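Long-range contacts in rRNA adenine N-6-methyltransferase (Saccharopolyspora erythraea, PDB 6NVM), which dimethylates the N6 atom of adenosine 2085 in 23S rRNA at the expense of S-adenosyl-L-methionine, lowering ribosome affinity for macrolide-lincosamide-streptogramin B antibiotics: residues Val197-Arg202 / Lys210-Ile215; Asn51-Arg56 / Arg203-Val208; Gly247-Ser252 / Gly273-Ala278; Ser236-Cys241 / Glu283-Leu288. One frame throughout, in Å; residues are numbered along the deposited sequence.

Contact 1 (Val197-Arg202 / Lys210-Ile215); sequences VEKVDR and KVDSAI
Asp212 OD1 lies over one face of the Arg202 guanidinium, 3.7 Å above its plane and offset toward the rim, while Val211 CA sits at the edge, in plane, and Lys210 O lies obliquely, 2.8 Å from both Arg202 NE and NH2. The carboxylate and guanidinium planes are 27° apart, and no guanidinium N-H points at OD1, so the long ion pair is one of charge alone. These residues close the sixth-to-seventh strand hairpin of the class I methyltransferase sheet, strand order 3-2-1-4-5-7-6, with 192-200 outermost. Asp212 uses both oxygens: OD1 accepts from Arg202 N on its anti side at 2.9 Å, and OD2 takes a salt bridge from Lys199 NZ at 3.2 Å. The extended Lys199 chain brings NZ to OD2, the side chains crossing at a slant. Next along the strands, Val200 and Ser213 form a hydrogen-bonded pair, Val200 N to Ser213 O at 2.7 Å, the donor above the carbonyl plane. Val200 CG2 packs on Ile215 CG1, and helix 56-65 covers both. At the far end a classic beta bulge sets Val197 and Glu198 against Ile215, whose O accepts from Val197 N at 2.9 Å and weakly from Glu198 N at 3.4 Å.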
loop_
_atom_site.group_PDB
_atom_site.type_symbol
_atom_site.label_atom_id
_atom_site.label_comp_id
_atom_site.label_asym_id
_atom_site.label_seq_id
_atom_site.Cartn_x
_atom_site.Cartn_y
_atom_site.Cartn_z
ATOM N N VAL A 197 8.735 0.004 -5.650
ATOM C CA VAL A 197 9.363 0.981 -6.533
ATOM C C VAL A 197 10.882 0.862 -6.444
ATOM O O VAL A 197 11.548 0.584 -7.447
ATOM C CB VAL A 197 8.883 2.408 -6.215
ATOM C CG1 VAL A 197 9.641 3.431 -7.048
ATOM C CG2 VAL A 197 7.387 2.523 -6.476
ATOM N N GLU A 198 11.450 1.072 -5.259
ATOM C CA GLU A 198 12.900 0.953 -5.137
ATOM C C GLU A 198 13.303 0.908 -3.669
ATOM O O GLU A 198 12.601 1.417 -2.791
ATOM C CB GLU A 198 13.620 2.113 -5.838
ATOM C CG GLU A 198 13.455 3.458 -5.135
ATOM C CD GLU A 198 14.193 4.589 -5.841
ATOM O OE1 GLU A 198 14.358 4.514 -7.076
ATOM O OE2 GLU A 198 14.616 5.547 -5.154
ATOM N N LYS A 199 14.464 0.308 -3.427
ATOM C CA LYS A 199 15.105 0.382 -2.123
ATOM C C LYS A 199 15.676 1.778 -1.892
ATOM O O LYS A 199 16.095 2.462 -2.827
ATOM C CB LYS A 199 16.223 -0.660 -2.029
ATOM C CG LYS A 199 17.032 -0.627 -0.738
ATOM C CD LYS A 199 18.206 -1.599 -0.803
ATOM C CE LYS A 199 19.055 -1.538 0.458
ATOM N NZ LYS A 199 20.285 -2.368 0.347
ATOM N N VAL A 200 15.698 2.196 -0.629
ATOM C CA VAL A 200 16.252 3.491 -0.236
ATOM C C VAL A 200 17.276 3.232 0.862
ATOM O O VAL A 200 16.912 2.826 1.972
ATOM C CB VAL A 200 15.171 4.468 0.245
ATOM C CG1 VAL A 200 15.788 5.823 0.603
ATOM C CG2 VAL A 200 14.102 4.643 -0.817
ATOM N N ASP A 201 18.548 3.486 0.565
ATOM C CA ASP A 201 19.617 3.160 1.500
ATOM C C ASP A 201 19.532 4.029 2.753
ATOM O O ASP A 201 19.187 5.214 2.690
ATOM C CB ASP A 201 20.975 3.333 0.824
ATOM C CG ASP A 201 22.102 2.677 1.601
ATOM O OD1 ASP A 201 22.369 3.096 2.747
ATOM O OD2 ASP A 201 22.710 1.727 1.067
ATOM N N ARG A 202 19.855 3.423 3.899
ATOM C CA ARG A 202 19.806 4.129 5.176
ATOM C C ARG A 202 20.633 5.411 5.170
ATOM O O ARG A 202 20.259 6.391 5.824
ATOM C CB ARG A 202 20.291 3.205 6.298
ATOM C CG ARG A 202 21.712 2.680 6.109
ATOM C CD ARG A 202 22.186 1.880 7.317
ATOM N NE ARG A 202 21.499 0.594 7.442
ATOM C CZ ARG A 202 22.005 -0.584 7.087
ATOM N NH1 ARG A 202 23.227 -0.678 6.576
ATOM N NH2 ARG A 202 21.285 -1.686 7.250
ATOM N N LYS A 210 19.004 2.161 11.282
ATOM C CA LYS A 210 19.715 0.889 11.329
ATOM C C LYS A 210 19.445 0.014 10.113
ATOM O O LYS A 210 20.341 -0.718 9.676
ATOM C CB LYS A 210 19.338 0.116 12.599
ATOM C CG LYS A 210 17.860 -0.257 12.704
ATOM C CD LYS A 210 17.590 -1.116 13.935
ATOM C CE LYS A 210 16.103 -1.372 14.132
ATOM N NZ LYS A 210 15.500 -2.135 13.004
ATOM N N VAL A 211 18.236 0.069 9.556
ATOM C CA VAL A 211 17.875 -0.737 8.400
ATOM C C VAL A 211 17.529 0.186 7.241
ATOM O O VAL A 211 17.306 1.389 7.408
ATOM C CB VAL A 211 16.703 -1.698 8.691
ATOM C CG1 VAL A 211 17.165 -2.839 9.583
ATOM C CG2 VAL A 211 15.534 -0.945 9.318
ATOM N N ASP A 212 17.492 -0.401 6.050
ATOM C CA ASP A 212 17.188 0.337 4.839
ATOM C C ASP A 212 15.681 0.497 4.673
ATOM O O ASP A 212 14.878 -0.179 5.322
ATOM C CB ASP A 212 17.775 -0.376 3.626
ATOM C CG ASP A 212 19.282 -0.483 3.695
ATOM O OD1 ASP A 212 19.934 0.526 4.037
ATOM O OD2 ASP A 212 19.809 -1.581 3.422
ATOM N N SER A 213 15.305 1.410 3.790
ATOM C CA SER A 213 13.907 1.710 3.527
ATOM C C SER A 213 13.585 1.375 2.072
ATOM O O SER A 213 14.413 0.836 1.333
ATOM C CB SER A 213 13.608 3.177 3.847
ATOM O OG SER A 213 13.792 3.455 5.224
ATOM N N ALA A 214 12.370 1.720 1.659
ATOM C CA ALA A 214 11.932 1.462 0.298
ATOM C C ALA A 214 10.768 2.386 -0.010
ATOM O O ALA A 214 10.076 2.863 0.893
ATOM C CB ALA A 214 11.529 -0.005 0.108
ATOM N N ILE A 215 10.571 2.646 -1.297
ATOM C CA ILE A 215 9.362 3.290 -1.788
ATOM C C ILE A 215 8.443 2.201 -2.311
ATOM O O ILE A 215 8.854 1.378 -3.140
ATOM C CB ILE A 215 9.667 4.318 -2.890
ATOM C CG1 ILE A 215 10.648 5.375 -2.382
ATOM C CG2 ILE A 215 8.373 4.977 -3.360
ATOM C CD1 ILE A 215 11.235 6.228 -3.479
#

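Contact 2 (Asn51-Arg56 / Arg203-Val208); sequences NFLRDR and RLFKPV
Phe52 O accepts from Lys206 N at 2.8 Å, with the donor tilted 29° from the carbonyl plane, and the same oxygen receives a CA-H...O contact from Phe205 CA at 3.2 Å. The return bond, Phe52 N to Lys206 O at 3.1 Å, completes the hydrogen-bonded pair of a two-stranded antiparallel ribbon, 52-53 with 205-206. Beyond it Arg54 N donates almost straight to Leu204 O. The neighbouring non-hydrogen-bonded pair carries the apolar packing: Leu53 CD1 stands over the centre of the Phe205 ring, 4.0 Å from its centroid, a CH-pi contact. Leu53 CG is anti to the backbone N (chi1 -180°), and chi2 (64°) turns CD1 onto the ring and near Leu204 CB. Leu53 CB meets the ring at CE2, 3.7 Å away. Val200 of strand 192-200 packs against both Leu53 and Phe205. Leu204 and Asp55 lie side by side, CB to CB 3.8 Å; Asp55 is the N-cap of helix 56-65, its OD2 hydrogen-bonded to Thr58 OG1. Since Asn51 and Leu53 are predicted to bind S-adenosyl-L-methionine, the backbone bonds and methyl-on-ring packing probably hold this N-terminal part of the cofactor pocket against the turn that follows strand 192-200.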
loop_
_atom_site.group_PDB
_atom_site.type_symbol
_atom_site.label_atom_id
_atom_site.label_comp_id
_atom_site.label_asym_id
_atom_site.label_seq_id
_atom_site.Cartn_x
_atom_site.Cartn_y
_atom_site.Cartn_z
ATOM N N ASN A 51 13.583 9.793 11.390
ATOM C CA ASN A 51 14.416 9.647 10.200
ATOM C C ASN A 51 13.919 10.546 9.072
ATOM O O ASN A 51 12.773 10.435 8.637
ATOM C CB ASN A 51 14.444 8.189 9.740
ATOM C CG ASN A 51 15.014 7.263 10.789
ATOM O OD1 ASN A 51 15.974 7.605 11.480
ATOM N ND2 ASN A 51 14.420 6.083 10.921
ATOM N N PHE A 52 14.794 11.429 8.596
ATOM C CA PHE A 52 14.440 12.453 7.622
ATOM C C PHE A 52 15.224 12.210 6.341
ATOM O O PHE A 52 16.456 12.271 6.343
ATOM C CB PHE A 52 14.728 13.850 8.174
ATOM C CG PHE A 52 13.986 14.162 9.439
ATOM C CD1 PHE A 52 14.413 13.643 10.653
ATOM C CD2 PHE A 52 12.863 14.968 9.418
ATOM C CE1 PHE A 52 13.727 13.922 11.822
ATOM C CE2 PHE A 52 12.173 15.254 10.585
ATOM C CZ PHE A 52 12.607 14.729 11.787
ATOM N N LEU A 53 14.508 11.935 5.254
ATOM C CA LEU A 53 15.145 11.730 3.959
ATOM C C LEU A 53 15.663 13.060 3.421
ATOM O O LEU A 53 14.898 14.019 3.279
ATOM C CB LEU A 53 14.151 11.101 2.985
ATOM C CG LEU A 53 14.659 10.812 1.569
ATOM C CD1 LEU A 53 15.775 9.773 1.584
ATOM C CD2 LEU A 53 13.515 10.353 0.677
ATOM N N ARG A 54 16.963 13.119 3.115
ATOM C CA ARG A 54 17.586 14.335 2.610
ATOM C C ARG A 54 18.026 14.242 1.155
ATOM O O ARG A 54 18.292 15.280 0.545
ATOM C CB ARG A 54 18.810 14.696 3.466
ATOM C CG ARG A 54 18.496 14.917 4.942
ATOM C CD ARG A 54 17.762 16.228 5.169
ATOM N NE ARG A 54 18.590 17.373 4.801
ATOM C CZ ARG A 54 18.197 18.641 4.866
ATOM N NH1 ARG A 54 16.978 18.955 5.284
ATOM N NH2 ARG A 54 19.027 19.604 4.506
ATOM N N ASP A 55 18.106 13.039 0.591
ATOM C CA ASP A 55 18.614 12.857 -0.763
ATOM C C ASP A 55 17.636 13.456 -1.767
ATOM O O ASP A 55 16.476 13.037 -1.844
ATOM C CB ASP A 55 18.829 11.368 -1.035
ATOM C CG ASP A 55 19.411 11.095 -2.408
ATOM O OD1 ASP A 55 20.587 11.447 -2.647
ATOM O OD2 ASP A 55 18.692 10.511 -3.247
ATOM N N ARG A 56 18.104 14.440 -2.536
ATOM C CA ARG A 56 17.205 15.150 -3.439
ATOM C C ARG A 56 16.703 14.239 -4.550
ATOM O O ARG A 56 15.550 14.357 -4.983
ATOM C CB ARG A 56 17.910 16.377 -4.021
ATOM C CG ARG A 56 18.234 17.459 -2.981
ATOM C CD ARG A 56 18.918 18.674 -3.609
ATOM N NE ARG A 56 18.146 19.197 -4.732
ATOM C CZ ARG A 56 17.105 20.020 -4.618
ATOM N NH1 ARG A 56 16.698 20.443 -3.422
ATOM N NH2 ARG A 56 16.466 20.422 -5.708
ATOM N N ARG A 203 21.757 5.431 4.452
ATOM C CA ARG A 203 22.641 6.592 4.503
ATOM C C ARG A 203 22.032 7.835 3.865
ATOM O O ARG A 203 22.604 8.922 4.007
ATOM C CB ARG A 203 23.980 6.277 3.832
ATOM C CG ARG A 203 23.905 5.991 2.342
ATOM C CD ARG A 203 25.285 6.071 1.709
ATOM N NE ARG A 203 26.257 5.226 2.398
ATOM C CZ ARG A 203 27.555 5.187 2.109
ATOM N NH1 ARG A 203 28.050 5.948 1.142
ATOM N NH2 ARG A 203 28.361 4.387 2.792
ATOM N N LEU A 204 20.897 7.711 3.179
ATOM C CA LEU A 204 20.239 8.865 2.583
ATOM C C LEU A 204 19.348 9.612 3.567
ATOM O O LEU A 204 18.751 10.627 3.189
ATOM C CB LEU A 204 19.415 8.427 1.368
ATOM C CG LEU A 204 20.194 7.717 0.257
ATOM C CD1 LEU A 204 19.277 7.383 -0.908
ATOM C CD2 LEU A 204 21.386 8.546 -0.218
ATOM N N PHE A 205 19.249 9.147 4.809
ATOM C CA PHE A 205 18.433 9.779 5.833
ATOM C C PHE A 205 19.322 10.492 6.845
ATOM O O PHE A 205 20.544 10.325 6.869
ATOM C CB PHE A 205 17.555 8.743 6.551
ATOM C CG PHE A 205 16.544 8.068 5.661
ATOM C CD1 PHE A 205 16.910 6.995 4.863
ATOM C CD2 PHE A 205 15.220 8.486 5.650
ATOM C CE1 PHE A 205 15.979 6.363 4.054
ATOM C CE2 PHE A 205 14.287 7.861 4.843
ATOM C CZ PHE A 205 14.666 6.797 4.042
ATOM N N LYS A 206 18.682 11.294 7.696
ATOM C CA LYS A 206 19.357 11.947 8.812
ATOM C C LYS A 206 18.390 12.100 9.983
ATOM O O LYS A 206 17.353 12.764 9.851
ATOM C CB LYS A 206 19.915 13.309 8.398
ATOM C CG LYS A 206 20.670 14.020 9.510
ATOM C CD LYS A 206 21.178 15.377 9.062
ATOM C CE LYS A 206 21.900 16.092 10.193
ATOM N NZ LYS A 206 22.389 17.435 9.777
ATOM N N PRO A 207 18.684 11.493 11.141
ATOM C CA PRO A 207 19.880 10.666 11.333
ATOM C C PRO A 207 19.802 9.355 10.558
ATOM O O PRO A 207 18.723 8.976 10.104
ATOM C CB PRO A 207 19.885 10.410 12.842
ATOM C CG PRO A 207 18.451 10.496 13.237
ATOM C CD PRO A 207 17.857 11.561 12.359
ATOM N N VAL A 208 20.935 8.680 10.414
ATOM C CA VAL A 208 20.976 7.417 9.668
ATOM C C VAL A 208 20.309 6.327 10.501
ATOM O O VAL A 208 20.694 6.123 11.663
ATOM C CB VAL A 208 22.423 7.047 9.332
ATOM C CG1 VAL A 208 22.483 5.728 8.561
ATOM C CG2 VAL A 208 23.085 8.165 8.534
#

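Contact 3 (Gly247-Ser252 / Gly273-Ala278); sequences GNIQAS and GGAVVA
Gly273 O points into the first turn of helix 249-254. It accepts a hydrogen bond from Gln250 N at 3.2 Å, in the carbonyl plane and on a lone pair, with an N-H...O angle of 159°. Three carbons close in on the same oxygen: Ile249 CG2 at 3.3 Å, and Asn248 CB and Gln250 CB each at 3.4 Å. Ile249 CG2 lies between the backbone N and the carbonyl carbon, with CG1 anti to the N (chi1 -176°); CG2 therefore faces the loop and also approaches Ala275 CB, while Ile249 CB meets Val277 CG2. Gln250 OE1 passes 3.8 Å from Gly273 CA, which has no side chain in its way.

What positions the helix start is Asn248, the N-cap residue. Its OD1 accepts from Ala251 N at 2.7 Å, the donor standing above the plane of the side-chain carbonyl, so one amide of the first turn is served by the cap and another, that of Gln250, by the loop. Farther out, Ser252 OG bonds to Val245 O, Gln250 rests on Val262 and Leu266 of helix 259-269, and Ile249 and Val277 both reach Trp285 of helix 282-292. The arrangement is that of an Asn-capped helix N-terminus, one of whose first-turn amides, Gln250 N, is bound by a loop carbonyl, here joining the start of 249-254 to the connection between helices 259-269 and 282-292 in the C-terminal helical domain.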
loop_
_atom_site.group_PDB
_atom_site.type_symbol
_atom_site.label_atom_id
_atom_site.label_comp_id
_atom_site.label_asym_id
_atom_site.label_seq_id
_atom_site.Cartn_x
_atom_site.Cartn_y
_atom_site.Cartn_z
ATOM N N GLY A 247 -3.325 -28.967 6.773
ATOM C CA GLY A 247 -1.913 -29.175 6.521
ATOM C C GLY A 247 -1.412 -28.505 5.257
ATOM O O GLY A 247 -0.335 -27.900 5.254
ATOM N N ASN A 248 -2.182 -28.604 4.175
ATOM C CA ASN A 248 -1.785 -28.068 2.881
ATOM C C ASN A 248 -2.946 -27.296 2.266
ATOM O O ASN A 248 -4.095 -27.389 2.711
ATOM C CB ASN A 248 -1.324 -29.188 1.938
ATOM C CG ASN A 248 -2.265 -30.373 1.941
ATOM O OD1 ASN A 248 -3.271 -30.383 1.236
ATOM N ND2 ASN A 248 -1.944 -31.383 2.745
ATOM N N ILE A 249 -2.634 -26.523 1.226
ATOM C CA ILE A 249 -3.665 -25.722 0.576
ATOM C C ILE A 249 -4.775 -26.617 0.038
ATOM O O ILE A 249 -5.959 -26.276 0.121
ATOM C CB ILE A 249 -3.054 -24.843 -0.532
ATOM C CG1 ILE A 249 -4.132 -23.933 -1.123
ATOM C CG2 ILE A 249 -2.420 -25.697 -1.632
ATOM C CD1 ILE A 249 -3.601 -22.878 -2.055
ATOM N N GLN A 250 -4.420 -27.783 -0.503
ATOM C CA GLN A 250 -5.447 -28.689 -1.000
ATOM C C GLN A 250 -6.379 -29.127 0.122
ATOM O O GLN A 250 -7.604 -29.144 -0.048
ATOM C CB GLN A 250 -4.806 -29.904 -1.667
ATOM C CG GLN A 250 -5.817 -30.884 -2.246
ATOM C CD GLN A 250 -5.220 -31.775 -3.319
ATOM O OE1 GLN A 250 -4.057 -32.167 -3.235
ATOM N NE2 GLN A 250 -6.011 -32.088 -4.341
ATOM N N ALA A 251 -5.817 -29.474 1.283
ATOM C CA ALA A 251 -6.639 -29.924 2.401
ATOM C C ALA A 251 -7.563 -28.813 2.882
ATOM O O ALA A 251 -8.730 -29.061 3.208
ATOM C CB ALA A 251 -5.748 -30.413 3.539
ATOM N N SER A 252 -7.058 -27.577 2.929
ATOM C CA SER A 252 -7.894 -26.449 3.321
ATOM C C SER A 252 -9.065 -26.280 2.361
ATOM O O SER A 252 -10.219 -26.142 2.784
ATOM C CB SER A 252 -7.054 -25.175 3.374
ATOM O OG SER A 252 -5.904 -25.365 4.177
ATOM N N GLY A 273 -0.790 -28.981 -4.900
ATOM C CA GLY A 273 -1.628 -29.258 -3.748
ATOM C C GLY A 273 -0.926 -29.066 -2.420
ATOM O O GLY A 273 -1.592 -28.853 -1.402
ATOM N N GLY A 274 0.403 -29.128 -2.406
ATOM C CA GLY A 274 1.154 -28.941 -1.179
ATOM C C GLY A 274 1.870 -27.609 -1.118
ATOM O O GLY A 274 2.781 -27.426 -0.306
ATOM N N ALA A 275 1.451 -26.663 -1.958
ATOM C CA ALA A 275 2.150 -25.391 -2.070
ATOM C C ALA A 275 2.163 -24.643 -0.741
ATOM O O ALA A 275 1.214 -24.700 0.046
ATOM C CB ALA A 275 1.495 -24.521 -3.139
ATOM N N VAL A 276 3.260 -23.927 -0.503
ATOM C CA VAL A 276 3.333 -23.002 0.623
ATOM C C VAL A 276 2.438 -21.810 0.311
ATOM O O VAL A 276 2.648 -21.105 -0.682
ATOM C CB VAL A 276 4.779 -22.558 0.885
ATOM C CG1 VAL A 276 4.854 -21.726 2.157
ATOM C CG2 VAL A 276 5.713 -23.764 0.972
ATOM N N VAL A 277 1.435 -21.586 1.159
ATOM C CA VAL A 277 0.388 -20.612 0.861
ATOM C C VAL A 277 0.989 -19.242 0.576
ATOM O O VAL A 277 0.577 -18.552 -0.363
ATOM C CB VAL A 277 -0.626 -20.566 2.018
ATOM C CG1 VAL A 277 -1.670 -19.481 1.798
ATOM C CG2 VAL A 277 -1.301 -21.919 2.164
ATOM N N ALA A 278 1.982 -18.835 1.367
ATOM C CA ALA A 278 2.560 -17.504 1.237
ATOM C C ALA A 278 3.320 -17.299 -0.068
ATOM O O ALA A 278 3.643 -16.152 -0.394
ATOM C CB ALA A 278 3.492 -17.225 2.419
#

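Contact 4 (Ser236-Cys241 / Glu283-Leu288); sequences SMVELC and EQWLRL
Helices 228-243 and 282-292 pack together inside the C-terminal helical domain, their segments 114° apart in direction and 11.2 Å between axes at closest approach. This wide spacing is filled by Trp285, whose indole reaches from one helix to the other. Cys241 meets the six-membered ring at its edge: CB lies 3.6 Å from Trp285 CH2, and SG, in the ring plane, is 5.2 Å from the centroid, a sulfur-aromatic contact. Cys241 SG is anti to the carbonyl carbon (chi1 -68°), a rotation that leaves it 3.9 Å from Trp285 CZ3. One turn earlier, Met237, in one of its two conformers, bends at chi3 (69°), and CE then reaches Trp285 CE3 and its backbone O, each at 3.8 Å, while SD touches Leu288 CD2. Val238 CG2 adds a looser contact to Trp285 CE3 at 4.5 Å. No hydrogen bond crosses between the segments; the indole NE1 donates weakly to Val280 O instead. Leu288 packs on helix 259-269. Trp285 is thus a packing element shared by helices 228-243, 249-254 and 282-292 of the helical domain that follows the Rossmann-like domain in this methyltransferase family, and it also touches Val186 of helix 183-188, which precedes strand 192-200.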
loop_
_atom_site.group_PDB
_atom_site.type_symbol
_atom_site.label_atom_id
_atom_site.label_comp_id
_atom_site.label_asym_id
_atom_site.label_seq_id
_atom_site.Cartn_x
_atom_site.Cartn_y
_atom_site.Cartn_z
ATOM N N SER A 236 -13.366 -15.110 1.153
ATOM C CA SER A 236 -13.554 -16.283 1.999
ATOM C C SER A 236 -12.576 -17.394 1.631
ATOM O O SER A 236 -12.064 -18.094 2.512
ATOM C CB SER A 236 -14.996 -16.775 1.890
ATOM O OG SER A 236 -15.197 -17.935 2.673
ATOM N N MET A 237 -12.307 -17.573 0.336
ATOM C CA MET A 237 -11.352 -18.592 -0.092
ATOM C C MET A 237 -9.945 -18.270 0.398
ATOM O O MET A 237 -9.226 -19.161 0.867
ATOM C CB MET A 237 -11.366 -18.716 -1.617
ATOM C CG MET A 237 -10.312 -19.674 -2.194
ATOM S SD MET A 237 -9.902 -19.327 -3.913
ATOM C CE MET A 237 -9.031 -17.761 -3.755
ATOM N N VAL A 238 -9.525 -17.010 0.273
ATOM C CA VAL A 238 -8.187 -16.623 0.710
ATOM C C VAL A 238 -8.053 -16.806 2.214
ATOM O O VAL A 238 -7.067 -17.374 2.700
ATOM C CB VAL A 238 -7.885 -15.176 0.281
ATOM C CG1 VAL A 238 -6.553 -14.713 0.851
ATOM C CG2 VAL A 238 -7.869 -15.077 -1.243
ATOM N N GLU A 239 -9.045 -16.330 2.971
ATOM C CA GLU A 239 -9.053 -16.540 4.416
ATOM C C GLU A 239 -8.899 -18.018 4.751
ATOM O O GLU A 239 -8.054 -18.399 5.566
ATOM C CB GLU A 239 -10.350 -15.998 5.019
ATOM C CG GLU A 239 -10.469 -14.484 5.009
ATOM C CD GLU A 239 -9.636 -13.818 6.090
ATOM O OE1 GLU A 239 -8.781 -14.497 6.700
ATOM O OE2 GLU A 239 -9.842 -12.610 6.333
ATOM N N LEU A 240 -9.712 -18.862 4.116
ATOM C CA LEU A 240 -9.694 -20.291 4.405
ATOM C C LEU A 240 -8.302 -20.884 4.222
ATOM O O LEU A 240 -7.845 -21.684 5.045
ATOM C CB LEU A 240 -10.703 -21.006 3.506
ATOM C CG LEU A 240 -10.680 -22.533 3.511
ATOM C CD1 LEU A 240 -10.945 -23.072 4.909
ATOM C CD2 LEU A 240 -11.703 -23.062 2.516
ATOM N N CYS A 241 -7.613 -20.507 3.147
ATOM C CA CYS A 241 -6.330 -21.125 2.834
ATOM C C CYS A 241 -5.205 -20.609 3.721
ATOM O O CYS A 241 -4.261 -21.353 4.004
ATOM C CB CYS A 241 -5.978 -20.890 1.365
ATOM S SG CYS A 241 -7.059 -21.756 0.206
ATOM N N GLU A 283 -1.857 -13.626 -9.159
ATOM C CA GLU A 283 -2.480 -14.082 -10.394
ATOM C C GLU A 283 -2.916 -15.538 -10.282
ATOM O O GLU A 283 -3.895 -15.942 -10.914
ATOM C CB GLU A 283 -1.531 -13.885 -11.579
ATOM C CG GLU A 283 -0.166 -14.536 -11.421
ATOM C CD GLU A 283 0.864 -13.607 -10.798
ATOM O OE1 GLU A 283 0.471 -12.614 -10.135
ATOM O OE2 GLU A 283 2.074 -13.875 -10.979
ATOM N N GLN A 284 -2.210 -16.330 -9.474
ATOM C CA GLN A 284 -2.615 -17.715 -9.244
ATOM C C GLN A 284 -3.854 -17.790 -8.358
ATOM O O GLN A 284 -4.746 -18.608 -8.602
ATOM C CB GLN A 284 -1.451 -18.495 -8.637
ATOM C CG GLN A 284 -0.303 -18.666 -9.621
ATOM C CD GLN A 284 0.915 -19.314 -9.011
ATOM O OE1 GLN A 284 1.445 -18.842 -8.011
ATOM N NE2 GLN A 284 1.367 -20.408 -9.615
ATOM N N TRP A 285 -3.938 -16.938 -7.332
ATOM C CA TRP A 285 -5.132 -16.907 -6.495
ATOM C C TRP A 285 -6.376 -16.579 -7.315
ATOM O O TRP A 285 -7.443 -17.168 -7.103
ATOM C CB TRP A 285 -4.962 -15.886 -5.372
ATOM C CG TRP A 285 -4.040 -16.306 -4.264
ATOM C CD1 TRP A 285 -2.831 -15.756 -3.954
ATOM C CD2 TRP A 285 -4.267 -17.343 -3.302
ATOM N NE1 TRP A 285 -2.288 -16.389 -2.864
ATOM C CE2 TRP A 285 -3.148 -17.370 -2.446
ATOM C CE3 TRP A 285 -5.301 -18.258 -3.087
ATOM C CZ2 TRP A 285 -3.032 -18.277 -1.394
ATOM C CZ3 TRP A 285 -5.186 -19.157 -2.037
ATOM C CH2 TRP A 285 -4.059 -19.159 -1.206
ATOM N N LEU A 286 -6.261 -15.630 -8.247
ATOM C CA LEU A 286 -7.400 -15.276 -9.094
ATOM C C LEU A 286 -7.824 -16.452 -9.968
ATOM O O LEU A 286 -9.018 -16.743 -10.105
ATOM C CB LEU A 286 -7.051 -14.075 -9.968
ATOM C CG LEU A 286 -6.829 -12.740 -9.269
ATOM C CD1 LEU A 286 -6.306 -11.710 -10.278
ATOM C CD2 LEU A 286 -8.121 -12.280 -8.638
ATOM N N ARG A 287 -6.858 -17.125 -10.589
ATOM C CA ARG A 287 -7.181 -18.286 -11.414
ATOM C C ARG A 287 -7.778 -19.408 -10.574
ATOM O O ARG A 287 -8.731 -20.072 -10.996
ATOM C CB ARG A 287 -5.930 -18.774 -12.144
ATOM C CG ARG A 287 -5.534 -17.915 -13.346
ATOM C CD ARG A 287 -4.782 -18.743 -14.391
ATOM N NE ARG A 287 -3.567 -19.337 -13.840
ATOM C CZ ARG A 287 -2.404 -18.702 -13.735
ATOM N NH1 ARG A 287 -2.286 -17.445 -14.146
ATOM N NH2 ARG A 287 -1.356 -19.324 -13.216
ATOM N N LEU A 288 -7.221 -19.637 -9.385
ATOM C CA LEU A 288 -7.768 -20.647 -8.486
ATOM C C LEU A 288 -9.236 -20.367 -8.190
ATOM O O LEU A 288 -10.080 -21.269 -8.253
ATOM C CB LEU A 288 -6.947 -20.682 -7.193
ATOM C CG LEU A 288 -7.218 -21.799 -6.182
ATOM C CD1 LEU A 288 -6.740 -23.141 -6.731
ATOM C CD2 LEU A 288 -6.535 -21.481 -4.851
#

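How the contacts relate
The four contacts form two touching pairs, one in the methyltransferase sheet region and one in the C-terminal helical domain. Contacts 1 and 2, with centres 10 Å apart, alternate along the sequence: the short strand 205-206 lies within the turn joining 192-200 to 213-220. They meet where Val200 CG1 comes 3.5 Å from Phe205 CE1, next to Leu53 of the predicted S-adenosyl-L-methionine site. Contacts 3 and 4, with centres 11 Å apart, share the helical core, Val277 CG1 lying 3.7 Å from Trp285 CZ2. The pairs do not touch: nearest atoms of contacts 1 and 4 are about 16 Å apart, and contacts 3 and 4 lie away from the predicted S-adenosyl-L-methionine site.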